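Local coordinates for 3-oxo-glucose-6-phosphate:glutamate aminotransferase (Bacillus subtilis subsp. subtilis, PDB 4K2M), which catalyses the reversible, pyridoxal phosphate-dependent transamination of 3-dehydro-D-glucose 6-phosphate with glutamate to give kanosamine 6-phosphate, at residues D36-K44 / L306-F317. Numbering follows the deposited sequence.
Sequences DSIVNERWK and LERMKYLSLNNF
S313 of 306-317 is hydrogen-bonded twice to 36-44: its N donates to V39 O (3.1 Å) and its OG to N40 OD1 (2.6 Å), the latter donor tilted 30° from the plane of the amide carbonyl. A third direct bond runs from R42 N to K310 O (3.2 Å). One water donates to V39 O and K310 O and accepts from L314 N; another links W43 NE1 to S313 O. Two nearly straight CA-H...O contacts, K310 CA to I38 O and V39 CA to M309 O, bring the backbones close. Among the rings, the W43 edge points at the F317 face in an offset edge-to-face pair (centroids 5.4 Å apart), and L314 CD1 sits over one face of the indole. R42 CG, anti to the carbonyl carbon (chi1 -69°), lies over one face of the Y311 ring, 3.7 Å from its centroid; R42 NH2 forms a salt bridge with D85, which is also hydrogen-bonded to Y311 OH. Apolar packing runs from I38 CD1 on M309 CE (3.6 Å) to V39 CG1 on M309 CG. The contact thus docks the N-terminal domain onto the junction of helices 299-308 and 312-329 of the aminotransferase fold, with helix 103-116 against I38, V39 and M309, and helix 13-24 against W43 and F317.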
loop_
_atom_site.group_PDB
_atom_site.type_symbol
_atom_site.label_atom_id
_atom_site.label_comp_id
_atom_site.label_asym_id
_atom_site.label_seq_id
_atom_site.Cartn_x
_atom_site.Cartn_y
_atom_site.Cartn_z
ATOM N N ASP A 36 -13.371 -28.664 -2.303
ATOM C CA ASP A 36 -12.472 -28.488 -1.176
ATOM C C ASP A 36 -11.588 -27.275 -1.417
ATOM O O ASP A 36 -10.420 -27.406 -1.786
ATOM C CB ASP A 36 -11.624 -29.743 -0.947
ATOM C CG ASP A 36 -10.812 -29.670 0.335
ATOM O OD1 ASP A 36 -11.103 -28.780 1.163
ATOM O OD2 ASP A 36 -9.895 -30.502 0.518
ATOM N N SER A 37 -12.162 -26.091 -1.216
ATOM C CA SER A 37 -11.425 -24.842 -1.335
ATOM C C SER A 37 -11.707 -23.967 -0.113
ATOM O O SER A 37 -12.782 -24.028 0.479
ATOM C CB SER A 37 -11.810 -24.107 -2.620
ATOM O OG SER A 37 -11.143 -22.853 -2.699
ATOM N N ILE A 38 -10.735 -23.146 0.261
ATOM C CA ILE A 38 -10.907 -22.211 1.357
ATOM C C ILE A 38 -12.144 -21.326 1.143
ATOM O O ILE A 38 -12.818 -20.958 2.111
ATOM C CB ILE A 38 -9.635 -21.341 1.478
ATOM C CG1 ILE A 38 -9.753 -20.307 2.587
ATOM C CG2 ILE A 38 -9.360 -20.647 0.163
ATOM C CD1 ILE A 38 -8.467 -19.505 2.752
ATOM N N VAL A 39 -12.442 -20.999 -0.113
ATOM C CA VAL A 39 -13.521 -20.051 -0.423
ATOM C C VAL A 39 -14.883 -20.595 -0.034
ATOM O O VAL A 39 -15.848 -19.837 0.079
ATOM C CB VAL A 39 -13.551 -19.608 -1.907
ATOM C CG1 VAL A 39 -12.269 -18.894 -2.274
ATOM C CG2 VAL A 39 -13.810 -20.799 -2.860
ATOM N N ASN A 40 -14.949 -21.913 0.167
ATOM C CA ASN A 40 -16.205 -22.585 0.480
ATOM C C ASN A 40 -16.349 -22.908 1.958
ATOM O O ASN A 40 -17.305 -23.573 2.368
ATOM C CB ASN A 40 -16.318 -23.884 -0.323
ATOM C CG ASN A 40 -16.643 -23.663 -1.785
ATOM O OD1 ASN A 40 -17.205 -22.634 -2.175
ATOM N ND2 ASN A 40 -16.307 -24.651 -2.611
ATOM N N GLU A 41 -15.418 -22.444 2.782
ATOM C CA GLU A 41 -15.401 -22.875 4.178
ATOM C C GLU A 41 -16.706 -22.587 4.926
ATOM O O GLU A 41 -17.197 -23.430 5.689
ATOM C CB GLU A 41 -14.190 -22.298 4.922
ATOM C CG GLU A 41 -12.886 -23.035 4.627
ATOM C CD GLU A 41 -12.904 -24.469 5.132
ATOM O OE1 GLU A 41 -12.503 -25.377 4.371
ATOM O OE2 GLU A 41 -13.314 -24.687 6.293
ATOM N N ARG A 42 -17.283 -21.411 4.696
ATOM C CA ARG A 42 -18.501 -21.038 5.407
ATOM C C ARG A 42 -19.739 -21.777 4.896
ATOM O O ARG A 42 -20.759 -21.820 5.576
ATOM C CB ARG A 42 -18.694 -19.516 5.405
ATOM C CG ARG A 42 -17.670 -18.778 6.270
ATOM C CD ARG A 42 -17.823 -19.173 7.740
ATOM N NE ARG A 42 -16.654 -18.844 8.560
ATOM C CZ ARG A 42 -15.649 -19.682 8.805
ATOM N NH1 ARG A 42 -15.656 -20.903 8.284
ATOM N NH2 ARG A 42 -14.631 -19.297 9.570
ATOM N N TRP A 43 -19.639 -22.381 3.715
ATOM C CA TRP A 43 -20.734 -23.201 3.177
ATOM C C TRP A 43 -20.855 -24.510 3.962
ATOM O O TRP A 43 -21.958 -25.031 4.161
ATOM C CB TRP A 43 -20.496 -23.543 1.707
ATOM C CG TRP A 43 -21.114 -22.627 0.682
ATOM C CD1 TRP A 43 -20.495 -22.113 -0.425
ATOM C CD2 TRP A 43 -22.476 -22.168 0.630
ATOM N NE1 TRP A 43 -21.386 -21.361 -1.161
ATOM C CE2 TRP A 43 -22.607 -21.373 -0.533
ATOM C CE3 TRP A 43 -23.600 -22.361 1.446
ATOM C CZ2 TRP A 43 -23.806 -20.760 -0.894
ATOM C CZ3 TRP A 43 -24.791 -21.751 1.098
ATOM C CH2 TRP A 43 -24.891 -20.960 -0.062
ATOM N N LYS A 44 -19.713 -25.034 4.401
ATOM C CA LYS A 44 -19.641 -26.339 5.075
ATOM C C LYS A 44 -20.636 -26.518 6.219
ATOM O O LYS A 44 -21.364 -27.516 6.274
ATOM C CB LYS A 44 -18.230 -26.594 5.603
ATOM C CG LYS A 44 -17.200 -26.946 4.540
ATOM C CD LYS A 44 -15.855 -27.231 5.199
ATOM C CE LYS A 44 -15.017 -28.206 4.386
ATOM N NZ LYS A 44 -14.764 -29.471 5.141
ATOM N N LEU A 306 -6.629 -14.546 4.146
ATOM C CA LEU A 306 -6.831 -15.983 4.253
ATOM C C LEU A 306 -8.012 -16.274 5.175
ATOM O O LEU A 306 -8.617 -17.341 5.090
ATOM C CB LEU A 306 -5.558 -16.674 4.740
ATOM C CG LEU A 306 -4.484 -16.715 3.656
ATOM C CD1 LEU A 306 -3.108 -17.025 4.223
ATOM C CD2 LEU A 306 -4.862 -17.745 2.581
ATOM N N GLU A 307 -8.345 -15.330 6.049
ATOM C CA GLU A 307 -9.540 -15.489 6.885
ATOM C C GLU A 307 -10.785 -15.035 6.149
ATOM O O GLU A 307 -11.786 -15.752 6.102
ATOM C CB GLU A 307 -9.423 -14.699 8.189
ATOM C CG GLU A 307 -8.385 -15.219 9.154
ATOM C CD GLU A 307 -8.537 -16.700 9.434
ATOM O OE1 GLU A 307 -9.680 -17.155 9.668
ATOM O OE2 GLU A 307 -7.512 -17.413 9.392
ATOM N N ARG A 308 -10.742 -13.839 5.568
ATOM C CA ARG A 308 -11.953 -13.286 4.972
ATOM C C ARG A 308 -12.375 -14.066 3.744
ATOM O O ARG A 308 -13.552 -14.074 3.396
ATOM C CB ARG A 308 -11.790 -11.780 4.663
ATOM C CG ARG A 308 -11.540 -10.954 5.938
ATOM C CD ARG A 308 -11.783 -9.465 5.712
ATOM N NE ARG A 308 -13.213 -9.207 5.570
ATOM C CZ ARG A 308 -13.764 -8.055 5.205
ATOM N NH1 ARG A 308 -13.012 -6.989 4.922
ATOM N NH2 ARG A 308 -15.092 -7.974 5.144
ATOM N N MET A 309 -11.424 -14.740 3.099
ATOM C CA MET A 309 -11.723 -15.503 1.895
ATOM C C MET A 309 -12.654 -16.661 2.188
ATOM O O MET A 309 -13.321 -17.158 1.279
ATOM C CB MET A 309 -10.437 -16.040 1.252
ATOM C CG MET A 309 -10.570 -16.368 -0.229
ATOM S SD MET A 309 -8.955 -16.715 -0.977
ATOM C CE MET A 309 -7.996 -16.757 0.528
ATOM N N LYS A 310 -12.701 -17.092 3.447
ATOM C CA LYS A 310 -13.557 -18.217 3.826
ATOM C C LYS A 310 -15.031 -17.901 3.626
ATOM O O LYS A 310 -15.869 -18.809 3.596
ATOM C CB LYS A 310 -13.304 -18.603 5.281
ATOM C CG LYS A 310 -11.872 -19.035 5.545
ATOM C CD LYS A 310 -11.632 -19.188 7.038
ATOM C CE LYS A 310 -10.243 -19.755 7.287
ATOM N NZ LYS A 310 -9.967 -19.894 8.743
ATOM N N TYR A 311 -15.335 -16.615 3.480
ATOM C CA TYR A 311 -16.707 -16.136 3.348
ATOM C C TYR A 311 -17.100 -15.857 1.893
ATOM O O TYR A 311 -18.261 -15.559 1.618
ATOM C CB TYR A 311 -16.909 -14.862 4.201
ATOM C CG TYR A 311 -16.740 -15.090 5.690
ATOM C CD1 TYR A 311 -17.840 -15.182 6.537
ATOM C CD2 TYR A 311 -15.472 -15.219 6.246
ATOM C CE1 TYR A 311 -17.672 -15.404 7.913
ATOM C CE2 TYR A 311 -15.297 -15.440 7.612
ATOM C CZ TYR A 311 -16.392 -15.535 8.432
ATOM O OH TYR A 311 -16.168 -15.754 9.778
ATOM N N LEU A 312 -16.156 -15.973 0.960
ATOM C CA LEU A 312 -16.382 -15.511 -0.421
ATOM C C LEU A 312 -17.480 -16.238 -1.211
ATOM O O LEU A 312 -18.351 -15.599 -1.801
ATOM C CB LEU A 312 -15.067 -15.504 -1.220
ATOM C CG LEU A 312 -15.153 -15.104 -2.693
ATOM C CD1 LEU A 312 -15.780 -13.710 -2.836
ATOM C CD2 LEU A 312 -13.753 -15.155 -3.339
ATOM N N SER A 313 -17.451 -17.567 -1.240
ATOM C CA SER A 313 -18.489 -18.281 -1.986
ATOM C C SER A 313 -19.877 -17.980 -1.441
ATOM O O SER A 313 -20.806 -17.727 -2.218
ATOM C CB SER A 313 -18.241 -19.783 -1.987
ATOM O OG SER A 313 -17.081 -20.064 -2.742
ATOM N N LEU A 314 -20.017 -18.001 -0.118
ATOM C CA LEU A 314 -21.316 -17.713 0.501
ATOM C C LEU A 314 -21.745 -16.282 0.178
ATOM O O LEU A 314 -22.891 -16.033 -0.185
ATOM C CB LEU A 314 -21.262 -17.898 2.011
ATOM C CG LEU A 314 -22.510 -17.390 2.746
ATOM C CD1 LEU A 314 -23.736 -18.241 2.386
ATOM C CD2 LEU A 314 -22.302 -17.344 4.255
ATOM N N ASN A 315 -20.814 -15.345 0.289
ATOM C CA ASN A 315 -21.143 -13.945 0.031
ATOM C C ASN A 315 -21.528 -13.694 -1.410
ATOM O O ASN A 315 -22.476 -12.940 -1.688
ATOM C CB ASN A 315 -19.997 -13.018 0.457
ATOM C CG ASN A 315 -19.977 -12.760 1.944
ATOM O OD1 ASN A 315 -20.948 -13.046 2.667
ATOM N ND2 ASN A 315 -18.869 -12.191 2.425
ATOM N N ASN A 316 -20.809 -14.314 -2.340
ATOM C CA ASN A 316 -21.156 -14.145 -3.746
ATOM C C ASN A 316 -22.517 -14.772 -4.023
ATOM O O ASN A 316 -23.307 -14.223 -4.791
ATOM C CB ASN A 316 -20.079 -14.714 -4.678
ATOM C CG ASN A 316 -19.054 -13.667 -5.082
ATOM O OD1 ASN A 316 -18.932 -12.624 -4.429
ATOM N ND2 ASN A 316 -18.327 -13.926 -6.170
ATOM N N PHE A 317 -22.812 -15.892 -3.376
ATOM C CA PHE A 317 -24.136 -16.473 -3.540
ATOM C C PHE A 317 -25.221 -15.515 -3.016
ATOM O O PHE A 317 -26.269 -15.316 -3.660
ATOM C CB PHE A 317 -24.259 -17.830 -2.839
ATOM C CG PHE A 317 -25.612 -18.445 -3.010
ATOM C CD1 PHE A 317 -25.920 -19.151 -4.165
ATOM C CD2 PHE A 317 -26.589 -18.265 -2.038
ATOM C CE1 PHE A 317 -27.180 -19.700 -4.341
ATOM C CE2 PHE A 317 -27.848 -18.803 -2.198
ATOM C CZ PHE A 317 -28.151 -19.525 -3.343
HETATM O O HOH W 1 -17.940 -19.310 1.772
HETATM O O HOH W 2 -21.447 -20.123 -3.638
#